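Putative siderophore-degrading esterase (Eurofung) (Emericella nidulans, PDB 6GUO) hydrolyses the ester bonds of enterobactin, a siderophore of enteric bacteria, so that its iron is released inside the fungal cell. Local coordinates at residues H164-L169 with A188-W194; D46-A52 with P152-F156; V35-L39 with T68-R72. All coordinates share one frame; numbering follows the deposited sequence.

Interaction 1 (H164-L169 with A188-W194)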
ATOM      1  N   HIS A 164     -13.502  -0.270  -2.301  1.00 15.40           N
ATOM      2  CA  HIS A 164     -13.150  -1.350  -3.220  1.00 16.11           C
ATOM      3  C   HIS A 164     -14.235  -2.431  -3.209  1.00 16.09           C
ATOM      4  O   HIS A 164     -14.785  -2.739  -2.151  1.00 16.62           O
ATOM      5  CB  HIS A 164     -11.801  -1.963  -2.836  1.00 16.49           C
ATOM      6  CG  HIS A 164     -11.429  -3.170  -3.644  1.00 16.87           C
ATOM      7  ND1 HIS A 164     -11.740  -4.452  -3.251  1.00 17.63           N
ATOM      8  CD2 HIS A 164     -10.756  -3.289  -4.813  1.00 16.95           C
ATOM      9  CE1 HIS A 164     -11.282  -5.307  -4.149  1.00 17.21           C
ATOM     10  NE2 HIS A 164     -10.682  -4.626  -5.104  1.00 17.27           N
ATOM     11  N   SER A 165     -14.521  -2.991  -4.390  1.00 15.88           N
ATOM     12  CA  SER A 165     -15.518  -4.060  -4.566  0.60 16.05           C
ATOM     13  C   SER A 165     -16.917  -3.561  -4.155  1.00 15.96           C
ATOM     14  O   SER A 165     -17.396  -2.593  -4.750  1.00 15.39           O
ATOM     15  CB  SER A 165     -15.074  -5.386  -3.906  0.60 17.30           C
ATOM     16  OG  SER A 165     -15.029  -5.344  -2.494  0.60 15.76           O
ATOM     17  N   TYR A 166     -17.578  -4.169  -3.164  1.00 15.86           N
ATOM     18  CA  TYR A 166     -18.820  -3.564  -2.650  1.00 16.28           C
ATOM     19  C   TYR A 166     -18.611  -2.118  -2.195  1.00 15.98           C
ATOM     20  O   TYR A 166     -19.519  -1.297  -2.330  1.00 15.95           O
ATOM     21  CB  TYR A 166     -19.430  -4.383  -1.505  1.00 18.09           C
ATOM     22  CG  TYR A 166     -20.216  -5.616  -1.908  1.00 19.75           C
ATOM     23  CD1 TYR A 166     -20.486  -5.923  -3.251  1.00 21.38           C
ATOM     24  CD2 TYR A 166     -20.734  -6.461  -0.934  1.00 20.75           C
ATOM     25  CE1 TYR A 166     -21.215  -7.043  -3.596  1.00 23.01           C
ATOM     26  CE2 TYR A 166     -21.466  -7.584  -1.275  1.00 22.32           C
ATOM     27  CZ  TYR A 166     -21.706  -7.867  -2.606  1.00 23.50           C
ATOM     28  OH  TYR A 166     -22.426  -8.977  -2.962  1.00 26.46           O
ATOM     29  N   GLY A 167     -17.425  -1.813  -1.662  1.00 15.42           N
ATOM     30  CA  GLY A 167     -17.044  -0.435  -1.352  1.00 15.77           C
ATOM     31  C   GLY A 167     -17.093   0.499  -2.555  1.00 15.50           C
ATOM     32  O   GLY A 167     -17.504   1.653  -2.433  1.00 15.28           O
ATOM     33  N   GLY A 168     -16.667   0.005  -3.716  1.00 15.93           N
ATOM     34  CA  GLY A 168     -16.724   0.766  -4.961  1.00 16.23           C
ATOM     35  C   GLY A 168     -18.157   0.967  -5.423  1.00 16.35           C
ATOM     36  O   GLY A 168     -18.520   2.044  -5.898  1.00 15.95           O
ATOM     37  N   LEU A 169     -18.969  -0.079  -5.284  1.00 16.23           N
ATOM     38  CA  LEU A 169     -20.407   0.015  -5.541  1.00 17.23           C
ATOM     39  C   LEU A 169     -21.032   1.102  -4.664  1.00 17.28           C
ATOM     40  O   LEU A 169     -21.804   1.932  -5.155  1.00 18.35           O
ATOM     41  CB  LEU A 169     -21.084  -1.340  -5.289  1.00 18.70           C
ATOM     42  CG  LEU A 169     -22.609  -1.416  -5.424  1.00 20.51           C
ATOM     43  CD1 LEU A 169     -23.031  -1.138  -6.853  1.00 21.13           C
ATOM     44  CD2 LEU A 169     -23.111  -2.774  -4.961  1.00 21.42           C
ATOM     45  N   ALA A 188     -12.922   1.676  -6.665  1.00 14.84           N
ATOM     46  CA  ALA A 188     -11.937   0.680  -7.085  1.00 14.74           C
ATOM     47  C   ALA A 188     -12.606  -0.681  -7.254  1.00 15.18           C
ATOM     48  O   ALA A 188     -13.271  -1.168  -6.341  1.00 14.88           O
ATOM     49  CB  ALA A 188     -10.816   0.610  -6.064  1.00 14.56           C
ATOM     50  N   SER A 189     -12.451  -1.279  -8.437  1.00 15.61           N
ATOM     51  CA  SER A 189     -13.085  -2.556  -8.778  1.00 15.36           C
ATOM     52  C   SER A 189     -14.546  -2.613  -8.329  1.00 15.00           C
ATOM     53  O   SER A 189     -14.942  -3.549  -7.657  1.00 15.43           O
ATOM     54  CB  SER A 189     -12.297  -3.705  -8.143  1.00 14.90           C
ATOM     55  OG  SER A 189     -10.926  -3.607  -8.484  1.00 15.81           O
ATOM     56  N   PRO A 190     -15.349  -1.599  -8.688  1.00 15.50           N
ATOM     57  CA  PRO A 190     -16.710  -1.537  -8.152  1.00 15.88           C
ATOM     58  C   PRO A 190     -17.553  -2.710  -8.637  1.00 17.03           C
ATOM     59  O   PRO A 190     -17.457  -3.092  -9.807  1.00 17.02           O
ATOM     60  CB  PRO A 190     -17.245  -0.220  -8.717  1.00 15.79           C
ATOM     61  CG  PRO A 190     -16.482  -0.033  -9.983  1.00 15.25           C
ATOM     62  CD  PRO A 190     -15.102  -0.525  -9.663  1.00 15.52           C
ATOM     63  N   SER A 191     -18.370  -3.266  -7.747  1.00 18.03           N
ATOM     64  CA  SER A 191     -19.201  -4.426  -8.067  1.00 19.12           C
ATOM     65  C   SER A 191     -20.416  -4.017  -8.905  1.00 18.31           C
ATOM     66  O   SER A 191     -21.568  -4.148  -8.474  1.00 17.74           O
ATOM     67  CB  SER A 191     -19.632  -5.136  -6.780  1.00 20.44           C
ATOM     68  OG  SER A 191     -18.501  -5.474  -6.003  1.00 21.47           O
ATOM     69  N   ILE A 192     -20.145  -3.550 -10.122  1.00 17.76           N
ATOM     70  CA  ILE A 192     -21.183  -3.035 -11.018  1.00 15.36           C
ATOM     71  C   ILE A 192     -22.183  -4.147 -11.351  1.00 19.02           C
ATOM     72  O   ILE A 192     -23.382  -3.892 -11.409  1.00 19.11           O
ATOM     73  CB  ILE A 192     -20.568  -2.370 -12.280  1.00 19.03           C
ATOM     74  CG1 ILE A 192     -19.854  -1.074 -11.866  1.00 19.03           C
ATOM     75  CG2 ILE A 192     -21.636  -2.069 -13.334  1.00 19.57           C
ATOM     76  CD1 ILE A 192     -18.985  -0.440 -12.931  1.00 19.23           C
ATOM     77  N   TRP A 193     -21.681  -5.374 -11.509  1.00 19.45           N
ATOM     78  CA  TRP A 193     -22.508  -6.585 -11.682  1.00 19.81           C
ATOM     79  C   TRP A 193     -23.649  -6.778 -10.674  1.00 20.11           C
ATOM     80  O   TRP A 193     -24.667  -7.381 -11.015  1.00 20.02           O
ATOM     81  CB  TRP A 193     -21.626  -7.847 -11.657  1.00 19.97           C
ATOM     82  CG  TRP A 193     -20.916  -8.075 -10.351  1.00 20.29           C
ATOM     83  CD1 TRP A 193     -19.669  -7.636 -10.006  1.00 19.73           C
ATOM     84  CD2 TRP A 193     -21.415  -8.795  -9.216  1.00 21.62           C
ATOM     85  NE1 TRP A 193     -19.361  -8.034  -8.729  1.00 19.65           N
ATOM     86  CE2 TRP A 193     -20.413  -8.747  -8.218  1.00 21.11           C
ATOM     87  CE3 TRP A 193     -22.608  -9.479  -8.946  1.00 22.38           C
ATOM     88  CZ2 TRP A 193     -20.568  -9.359  -6.969  1.00 22.33           C
ATOM     89  CZ3 TRP A 193     -22.766 -10.085  -7.699  1.00 23.33           C
ATOM     90  CH2 TRP A 193     -21.750 -10.016  -6.727  1.00 23.23           C
ATOM     91  N   TRP A 194     -23.464  -6.292  -9.445  1.00 19.70           N
ATOM     92  CA  TRP A 194     -24.370  -6.586  -8.329  1.00 20.70           C
ATOM     93  C   TRP A 194     -25.852  -6.360  -8.633  1.00 22.18           C
ATOM     94  O   TRP A 194     -26.240  -5.319  -9.164  1.00 20.89           O
ATOM     95  CB  TRP A 194     -23.973  -5.789  -7.080  1.00 21.48           C
ATOM     96  CG  TRP A 194     -24.834  -6.115  -5.904  1.00 21.67           C
ATOM     97  CD1 TRP A 194     -24.726  -7.197  -5.083  1.00 22.17           C
ATOM     98  CD2 TRP A 194     -25.955  -5.364  -5.437  1.00 22.19           C
ATOM     99  NE1 TRP A 194     -25.706  -7.161  -4.118  1.00 22.37           N
ATOM    100  CE2 TRP A 194     -26.474  -6.046  -4.314  1.00 22.70           C
ATOM    101  CE3 TRP A 194     -26.569  -4.176  -5.852  1.00 22.84           C
ATOM    102  CZ2 TRP A 194     -27.584  -5.580  -3.603  1.00 23.17           C
ATOM    103  CZ3 TRP A 194     -27.673  -3.711  -5.145  1.00 23.87           C
ATOM    104  CH2 TRP A 194     -28.165  -4.413  -4.031  1.00 23.98           C
TER
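S165 is joined to the facing loop by two backbone hydrogen bonds: S165 N gives to A188 O at 2.9 Å, almost end-on to the carbonyl, and S191 N gives to S165 O at 3.2 Å, arriving from above the carbonyl plane. S165 O also accepts from L169 N in the first turn of helix 166-177. Two CA-H...O contacts run beside them, H164 CA to A188 O at 3.1 Å and S165 CA to S189 O at 3.2 Å. H164 and A188 are bridge partners on neighbouring parallel strands; past them, G163, S165 and G167 fit the GxSxG nucleophile elbow of alpha/beta-hydrolases, with S165 at a positive phi of 62° and probably the nucleophile. Among close-packed contacts, G168 C lies 3.6 Å from P190 CB. The CG of L169 stands opposite its backbone N (chi1 176°), which carries CD2 to W194 CB at 3.8 Å, the two side chains crossing at about a right angle. Y166 CE1 meets W194 CD1 at 3.8 Å with the ring planes 78° apart, while S191 CB sits at the edge of the Y166 ring. Polar tips turn elsewhere: Y166 OH bonds E126, and S189 OG, beside the H164 ring, bonds E228.

Interaction 2 (D46-A52 with P152-F156)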
ATOM      1  N   ASP A  46      -3.196  18.616  17.082  1.00 25.22           N
ATOM      2  CA  ASP A  46      -3.093  20.062  16.871  1.00 27.26           C
ATOM      3  C   ASP A  46      -2.305  20.305  15.587  1.00 26.45           C
ATOM      4  O   ASP A  46      -1.152  19.887  15.477  1.00 26.66           O
ATOM      5  CB  ASP A  46      -2.393  20.740  18.064  1.00 29.62           C
ATOM      6  CG  ASP A  46      -2.349  22.271  17.957  1.00 32.97           C
ATOM      7  OD1 ASP A  46      -1.610  22.890  18.752  1.00 37.36           O
ATOM      8  OD2 ASP A  46      -3.037  22.862  17.097  1.00 32.28           O
ATOM      9  N   ALA A  47      -2.941  20.989  14.636  1.00 25.54           N
ATOM     10  CA  ALA A  47      -2.343  21.308  13.340  1.00 25.15           C
ATOM     11  C   ALA A  47      -1.714  22.708  13.284  1.00 26.01           C
ATOM     12  O   ALA A  47      -1.224  23.115  12.227  1.00 24.85           O
ATOM     13  CB  ALA A  47      -3.392  21.158  12.247  1.00 23.89           C
ATOM     14  N   SER A  48      -1.735  23.435  14.406  1.00 27.34           N
ATOM     15  CA  SER A  48      -1.170  24.788  14.515  1.00 28.45           C
ATOM     16  C   SER A  48      -1.710  25.739  13.442  1.00 27.13           C
ATOM     17  O   SER A  48      -0.951  26.464  12.796  1.00 28.31           O
ATOM     18  CB  SER A  48       0.365  24.733  14.489  1.00 29.97           C
ATOM     19  OG  SER A  48       0.861  23.947  15.560  1.00 31.32           O
ATOM     20  N   GLY A  49      -3.025  25.706  13.243  1.00 25.65           N
ATOM     21  CA  GLY A  49      -3.691  26.577  12.273  1.00 26.50           C
ATOM     22  C   GLY A  49      -3.751  26.072  10.838  1.00 24.18           C
ATOM     23  O   GLY A  49      -4.443  26.666  10.020  1.00 23.64           O
ATOM     24  N   LYS A  50      -3.048  24.983  10.524  1.00 22.56           N
ATOM     25  CA  LYS A  50      -3.059  24.432   9.168  1.00 23.91           C
ATOM     26  C   LYS A  50      -4.429  23.876   8.777  1.00 22.55           C
ATOM     27  O   LYS A  50      -5.199  23.417   9.624  1.00 20.93           O
ATOM     28  CB  LYS A  50      -1.984  23.349   9.003  1.00 25.57           C
ATOM     29  CG  LYS A  50      -0.566  23.897   9.009  1.00 28.90           C
ATOM     30  CD  LYS A  50       0.464  22.779   8.974  1.00 33.27           C
ATOM     31  CE  LYS A  50       1.884  23.326   8.992  1.00 37.91           C
ATOM     32  NZ  LYS A  50       2.846  22.326   9.539  1.00 42.21           N
ATOM     33  N   SER A  51      -4.718  23.951   7.482  1.00 22.00           N
ATOM     34  CA  SER A  51      -5.922  23.365   6.905  1.00 22.32           C
ATOM     35  C   SER A  51      -5.635  21.916   6.539  1.00 20.84           C
ATOM     36  O   SER A  51      -4.500  21.442   6.673  1.00 19.96           O
ATOM     37  CB  SER A  51      -6.351  24.156   5.672  1.00 24.20           C
ATOM     38  OG  SER A  51      -6.618  25.503   6.024  1.00 27.30           O
ATOM     39  N   ALA A  52      -6.660  21.209   6.081  1.00 19.56           N
ATOM     40  CA  ALA A  52      -6.499  19.815   5.689  1.00 19.99           C
ATOM     41  C   ALA A  52      -7.525  19.391   4.657  1.00 19.56           C
ATOM     42  O   ALA A  52      -8.551  20.041   4.478  1.00 21.65           O
ATOM     43  CB  ALA A  52      -6.594  18.911   6.907  1.00 19.83           C
ATOM     44  N   PRO A 152     -11.624  20.473  15.538  1.00 20.79           N
ATOM     45  CA  PRO A 152     -12.441  21.703  15.455  1.00 21.29           C
ATOM     46  C   PRO A 152     -11.726  22.948  14.916  1.00 23.19           C
ATOM     47  O   PRO A 152     -12.392  23.833  14.371  1.00 24.41           O
ATOM     48  CB  PRO A 152     -12.873  21.939  16.907  1.00 22.38           C
ATOM     49  CG  PRO A 152     -11.839  21.257  17.724  1.00 22.39           C
ATOM     50  CD  PRO A 152     -11.465  20.038  16.937  1.00 21.78           C
ATOM     51  N   ARG A 153     -10.402  23.021  15.072  1.00 22.93           N
ATOM     52  CA  ARG A 153      -9.624  24.171  14.587  1.00 25.13           C
ATOM     53  C   ARG A 153      -9.045  23.993  13.175  1.00 24.29           C
ATOM     54  O   ARG A 153      -8.309  24.860  12.704  1.00 24.99           O
ATOM     55  CB  ARG A 153      -8.517  24.516  15.591  1.00 28.08           C
ATOM     56  CG  ARG A 153      -9.064  24.878  16.966  1.00 30.09           C
ATOM     57  CD  ARG A 153      -7.983  25.312  17.943  1.00 32.23           C
ATOM     58  NE  ARG A 153      -6.903  24.331  18.061  1.00 35.72           N
ATOM     59  CZ  ARG A 153      -6.978  23.165  18.705  1.00 38.78           C
ATOM     60  NH1 ARG A 153      -8.098  22.776  19.320  1.00 41.38           N
ATOM     61  NH2 ARG A 153      -5.913  22.367  18.732  1.00 40.67           N
ATOM     62  N   VAL A 154      -9.400  22.897  12.497  1.00 22.30           N
ATOM     63  CA  VAL A 154      -8.908  22.593  11.154  1.00 21.51           C
ATOM     64  C   VAL A 154     -10.004  22.865  10.126  1.00 21.12           C
ATOM     65  O   VAL A 154     -11.089  22.289  10.205  1.00 20.57           O
ATOM     66  CB  VAL A 154      -8.465  21.116  11.051  1.00 20.86           C
ATOM     67  CG1 VAL A 154      -7.991  20.775   9.643  1.00 21.30           C
ATOM     68  CG2 VAL A 154      -7.369  20.824  12.066  1.00 21.32           C
ATOM     69  N   SER A 155      -9.712  23.739   9.163  1.00 20.93           N
ATOM     70  CA  SER A 155     -10.598  23.958   8.023  1.00 23.56           C
ATOM     71  C   SER A 155     -10.360  22.848   7.004  1.00 22.93           C
ATOM     72  O   SER A 155      -9.233  22.678   6.523  1.00 22.49           O
ATOM     73  CB  SER A 155     -10.345  25.330   7.393  1.00 25.53           C
ATOM     74  OG  SER A 155     -11.155  25.521   6.248  1.00 27.78           O
ATOM     75  N   PHE A 156     -11.412  22.094   6.687  1.00 23.55           N
ATOM     76  CA  PHE A 156     -11.325  20.982   5.739  1.00 23.04           C
ATOM     77  C   PHE A 156     -11.700  21.437   4.338  1.00 23.23           C
ATOM     78  O   PHE A 156     -12.779  21.978   4.139  1.00 26.25           O
ATOM     79  CB  PHE A 156     -12.196  19.808   6.183  1.00 22.29           C
ATOM     80  CG  PHE A 156     -11.605  19.037   7.327  1.00 21.55           C
ATOM     81  CD1 PHE A 156     -10.727  17.987   7.089  1.00 21.20           C
ATOM     82  CD2 PHE A 156     -11.881  19.394   8.641  1.00 20.42           C
ATOM     83  CE1 PHE A 156     -10.167  17.283   8.143  1.00 21.34           C
ATOM     84  CE2 PHE A 156     -11.319  18.700   9.700  1.00 20.30           C
ATOM     85  CZ  PHE A 156     -10.462  17.640   9.452  1.00 20.32           C
TER
HETATM   86  O   HOH W   1      -4.713  24.906  15.826  1.00 32.57           O
HETATM   87  O   HOH W   2      -5.645  24.016  12.331  1.00 19.95           O
HETATM   88  O   HOH W   3      -7.448  25.476   9.236  1.00 29.01           O
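A52 and F156 pair in parallel with their CA atoms 5.0 Å apart, and A52 N donates to S155 O at 3.0 Å. This is where strands 52-58 and 156-164, neighbours in the central sheet of the alpha/beta-hydrolase fold, begin side by side. Just ahead of the first strand the chain reverses in a type I' beta turn from A47 to K50, with S48 and G49 at its corners, and this turn faces the loop that leads into the second. V154 packs both of its methyl branches against segment 46-52. V154 CG1 lies 3.6 Å from A52 CB and over one face of the F156 ring, toward its rim; V154 CG2 touches A47 CB at 4.0 Å. W41 also packs on A47 and A52. Farther out, the side chain of R153 bends at its third torsion (chi3 -54°) and brings R153 NH2 to D46 OD2 at 3.3 Å, a salt bridge whose one hydrogen bond is weak, though nearly straight (169° at the hydrogen); it meets the guanidinium at its edge, with the carboxylate plane turned 70° from it. D46 OD2 also accepts from S48 N at 3.0 Å, closing an Asx turn, so the carboxylate serves both its own turn and the arginine. Three waters extend the polar contact. Water 1 donates to D46 OD2 and accepts from both G49 N and R153 NE, and water 3 accepts from S155 N. Water 2 bridges two backbone carbonyls, donating to K50 O at 2.8 Å and to R153 O at 2.8 Å.

Interaction 3 (V35-L39 with T68-R72)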
ATOM      1  N   VAL A  35      -8.683   6.858  12.737  1.00 14.98           N
ATOM      2  CA  VAL A  35      -8.341   8.182  12.232  1.00 14.13           C
ATOM      3  C   VAL A  35      -6.835   8.402  12.326  1.00 14.54           C
ATOM      4  O   VAL A  35      -6.234   8.131  13.361  1.00 14.74           O
ATOM      5  CB  VAL A  35      -9.074   9.289  13.020  1.00 13.89           C
ATOM      6  CG1 VAL A  35      -8.772  10.665  12.432  1.00 13.80           C
ATOM      7  CG2 VAL A  35     -10.577   9.035  13.027  1.00 14.41           C
ATOM      8  N   SER A  36      -6.229   8.892  11.245  1.00 14.03           N
ATOM      9  CA  SER A  36      -4.832   9.305  11.267  1.00 13.26           C
ATOM     10  C   SER A  36      -4.689  10.708  10.716  1.00 13.60           C
ATOM     11  O   SER A  36      -5.512  11.157   9.920  1.00 13.67           O
ATOM     12  CB  SER A  36      -3.945   8.353  10.464  1.00 13.66           C
ATOM     13  OG  SER A  36      -4.210   8.430   9.076  1.00 13.77           O
ATOM     14  N   TRP A  37      -3.623  11.380  11.138  1.00 13.90           N
ATOM     15  CA  TRP A  37      -3.370  12.757  10.737  1.00 14.01           C
ATOM     16  C   TRP A  37      -1.883  12.979  10.471  1.00 13.95           C
ATOM     17  O   TRP A  37      -1.059  12.149  10.860  1.00 14.31           O
ATOM     18  CB  TRP A  37      -3.932  13.734  11.779  1.00 15.22           C
ATOM     19  CG  TRP A  37      -3.471  13.518  13.175  1.00 15.67           C
ATOM     20  CD1 TRP A  37      -2.449  14.158  13.800  1.00 16.10           C
ATOM     21  CD2 TRP A  37      -4.031  12.622  14.139  1.00 15.69           C
ATOM     22  NE1 TRP A  37      -2.326  13.716  15.093  1.00 16.47           N
ATOM     23  CE2 TRP A  37      -3.285  12.769  15.327  1.00 16.39           C
ATOM     24  CE3 TRP A  37      -5.085  11.701  14.114  1.00 15.44           C
ATOM     25  CZ2 TRP A  37      -3.560  12.033  16.479  1.00 16.08           C
ATOM     26  CZ3 TRP A  37      -5.357  10.972  15.255  1.00 16.05           C
ATOM     27  CH2 TRP A  37      -4.593  11.139  16.422  1.00 16.70           C
ATOM     28  N   PRO A  38      -1.537  14.078   9.771  1.00 14.40           N
ATOM     29  CA  PRO A  38      -0.142  14.269   9.358  1.00 15.14           C
ATOM     30  C   PRO A  38       0.877  14.274  10.493  1.00 15.74           C
ATOM     31  O   PRO A  38       0.586  14.720  11.602  1.00 15.40           O
ATOM     32  CB  PRO A  38      -0.168  15.636   8.670  1.00 15.07           C
ATOM     33  CG  PRO A  38      -1.537  15.729   8.111  1.00 15.06           C
ATOM     34  CD  PRO A  38      -2.423  15.066   9.124  1.00 14.61           C
ATOM     35  N   LEU A  39       2.075  13.791  10.182  1.00 16.50           N
ATOM     36  CA  LEU A  39       3.144  13.652  11.161  1.00 17.61           C
ATOM     37  C   LEU A  39       3.721  14.974  11.663  1.00 17.91           C
ATOM     38  O   LEU A  39       4.327  14.998  12.730  1.00 19.51           O
ATOM     39  CB  LEU A  39       4.269  12.789  10.580  1.00 17.84           C
ATOM     40  CG  LEU A  39       3.917  11.325  10.326  1.00 18.47           C
ATOM     41  CD1 LEU A  39       5.113  10.626   9.702  1.00 18.72           C
ATOM     42  CD2 LEU A  39       3.482  10.610  11.594  1.00 19.27           C
ATOM     43  N   THR A  68      -2.925   5.726   5.159  1.00 13.48           N
ATOM     44  CA  THR A  68      -2.122   6.525   6.083  1.00 13.83           C
ATOM     45  C   THR A  68      -0.671   6.642   5.606  1.00 13.99           C
ATOM     46  O   THR A  68      -0.124   7.745   5.499  1.00 14.68           O
ATOM     47  CB  THR A  68      -2.188   5.930   7.499  1.00 14.31           C
ATOM     48  OG1 THR A  68      -3.541   6.020   7.975  1.00 15.51           O
ATOM     49  CG2 THR A  68      -1.245   6.654   8.463  1.00 14.78           C
ATOM     50  N   GLU A  69      -0.058   5.506   5.300  1.00 14.00           N
ATOM     51  CA  GLU A  69       1.355   5.512   4.934  1.00 14.16           C
ATOM     52  C   GLU A  69       1.619   6.126   3.562  1.00 14.69           C
ATOM     53  O   GLU A  69       2.618   6.824   3.391  1.00 15.78           O
ATOM     54  CB  GLU A  69       1.939   4.119   5.005  1.00 15.03           C
ATOM     55  CG  GLU A  69       3.451   4.138   5.103  1.00 16.03           C
ATOM     56  CD  GLU A  69       3.983   2.813   5.561  1.00 17.55           C
ATOM     57  OE1 GLU A  69       3.892   1.867   4.760  1.00 19.20           O
ATOM     58  OE2 GLU A  69       4.459   2.711   6.714  1.00 18.55           O
ATOM     59  N   THR A  70       0.738   5.874   2.595  1.00 14.99           N
ATOM     60  CA  THR A  70       0.856   6.503   1.282  1.00 15.06           C
ATOM     61  C   THR A  70       0.878   8.025   1.410  1.00 14.12           C
ATOM     62  O   THR A  70       1.714   8.691   0.795  1.00 13.85           O
ATOM     63  CB  THR A  70      -0.291   6.089   0.338  1.00 16.22           C
ATOM     64  OG1 THR A  70      -0.387   4.660   0.286  1.00 17.61           O
ATOM     65  CG2 THR A  70      -0.048   6.628  -1.053  1.00 16.63           C
ATOM     66  N   LEU A  71      -0.030   8.565   2.219  1.00 14.37           N
ATOM     67  CA  LEU A  71      -0.072  10.009   2.465  1.00 14.08           C
ATOM     68  C   LEU A  71       1.184  10.515   3.177  1.00 14.42           C
ATOM     69  O   LEU A  71       1.717  11.560   2.817  1.00 15.29           O
ATOM     70  CB  LEU A  71      -1.322  10.397   3.264  1.00 13.61           C
ATOM     71  CG  LEU A  71      -2.611  10.404   2.443  1.00 13.52           C
ATOM     72  CD1 LEU A  71      -3.811  10.322   3.368  1.00 13.64           C
ATOM     73  CD2 LEU A  71      -2.684  11.633   1.544  1.00 13.51           C
ATOM     74  N   ARG A  72       1.673   9.760   4.156  1.00 14.47           N
ATOM     75  CA  ARG A  72       2.845  10.185   4.922  1.00 15.30           C
ATOM     76  C   ARG A  72       4.125  10.194   4.083  1.00 15.35           C
ATOM     77  O   ARG A  72       4.960  11.074   4.267  1.00 16.28           O
ATOM     78  CB  ARG A  72       3.006   9.356   6.191  1.00 15.73           C
ATOM     79  CG  ARG A  72       1.952   9.742   7.213  1.00 15.83           C
ATOM     80  CD  ARG A  72       1.878   8.808   8.399  1.00 15.95           C
ATOM     81  NE  ARG A  72       0.817   9.264   9.291  1.00 16.63           N
ATOM     82  CZ  ARG A  72       0.560   8.782  10.507  1.00 17.31           C
ATOM     83  NH1 ARG A  72       1.287   7.797  11.028  1.00 17.26           N
ATOM     84  NH2 ARG A  72      -0.443   9.308  11.216  1.00 16.79           N
TER
HETATM   85  O   HOH W   4      -1.734  10.189   8.205  1.00 23.05           O
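R72 reaches from helix 60-77 between L39 and T68 to the end of strand 31-36. CB points at segment 35-39, and the extended chain from CG to NE (chi3 -179°) runs across L39 at about a right angle: R72 CG is 4.0 Å and R72 CD 3.8 Å from L39 CG. R72 NE donates to water 4 at 2.9 Å, and that water is also hydrogen-bonded to S36 OG and donates weakly to W37 O. At CZ the guanidinium is sandwiched: L39 CD2 lies over one face, 3.6 Å from R72 CZ and offset toward the rim, while T68 CG2 covers the centre of the opposite face. R72 NH2 donates to W37 O at 2.9 Å, some 28° out of the guanidinium plane, and makes a weaker bond to N17 O; R72 NH1 bonds R16 O. Beside the arginine, S36 OG meets T68 OG1 at 2.7 Å. Its position between the backbone N and carbonyl carbon (chi1 68°) turns it toward the helix, where T68 OG1 is also bonded to F64 O one turn back. The contact packs the first long helix against the edge region of the sheet, with M18 of strand 18-24 touching both T68 and R72. It also borders the dimer interface: V97 of the second subunit packs on R72, and T94 of that subunit on L39. The carbonyl oxygens and the water probably stabilise the positive charge of the buried guanidinium; apolar groups cover both its faces, while the polar partners are met round the edge.

Overall arrangement
From the N terminus, strand 31-36 ends in segment 35-39, which opens interaction 3; segment 46-52 then opens interaction 2 before helix 60-77 closes interaction 3 at 68-72. Interaction 2 closes only at 152-156, so the two loops cross. Their nearest atoms are about 5 Å apart, without touching. Interaction 1 follows in series, closing a short loop through helix 166-177 and strand 184-188. Strand 156-164 links the far-apart pair: interaction 2 lies at its start and interaction 1 at its end, centres 33 Å apart. Interaction 3 ties helix 60-77 to strand 31-36, interaction 2 joins strands 52-58 and 156-164, and interaction 1 holds the probable nucleophile turn against the loop after strand 184-188.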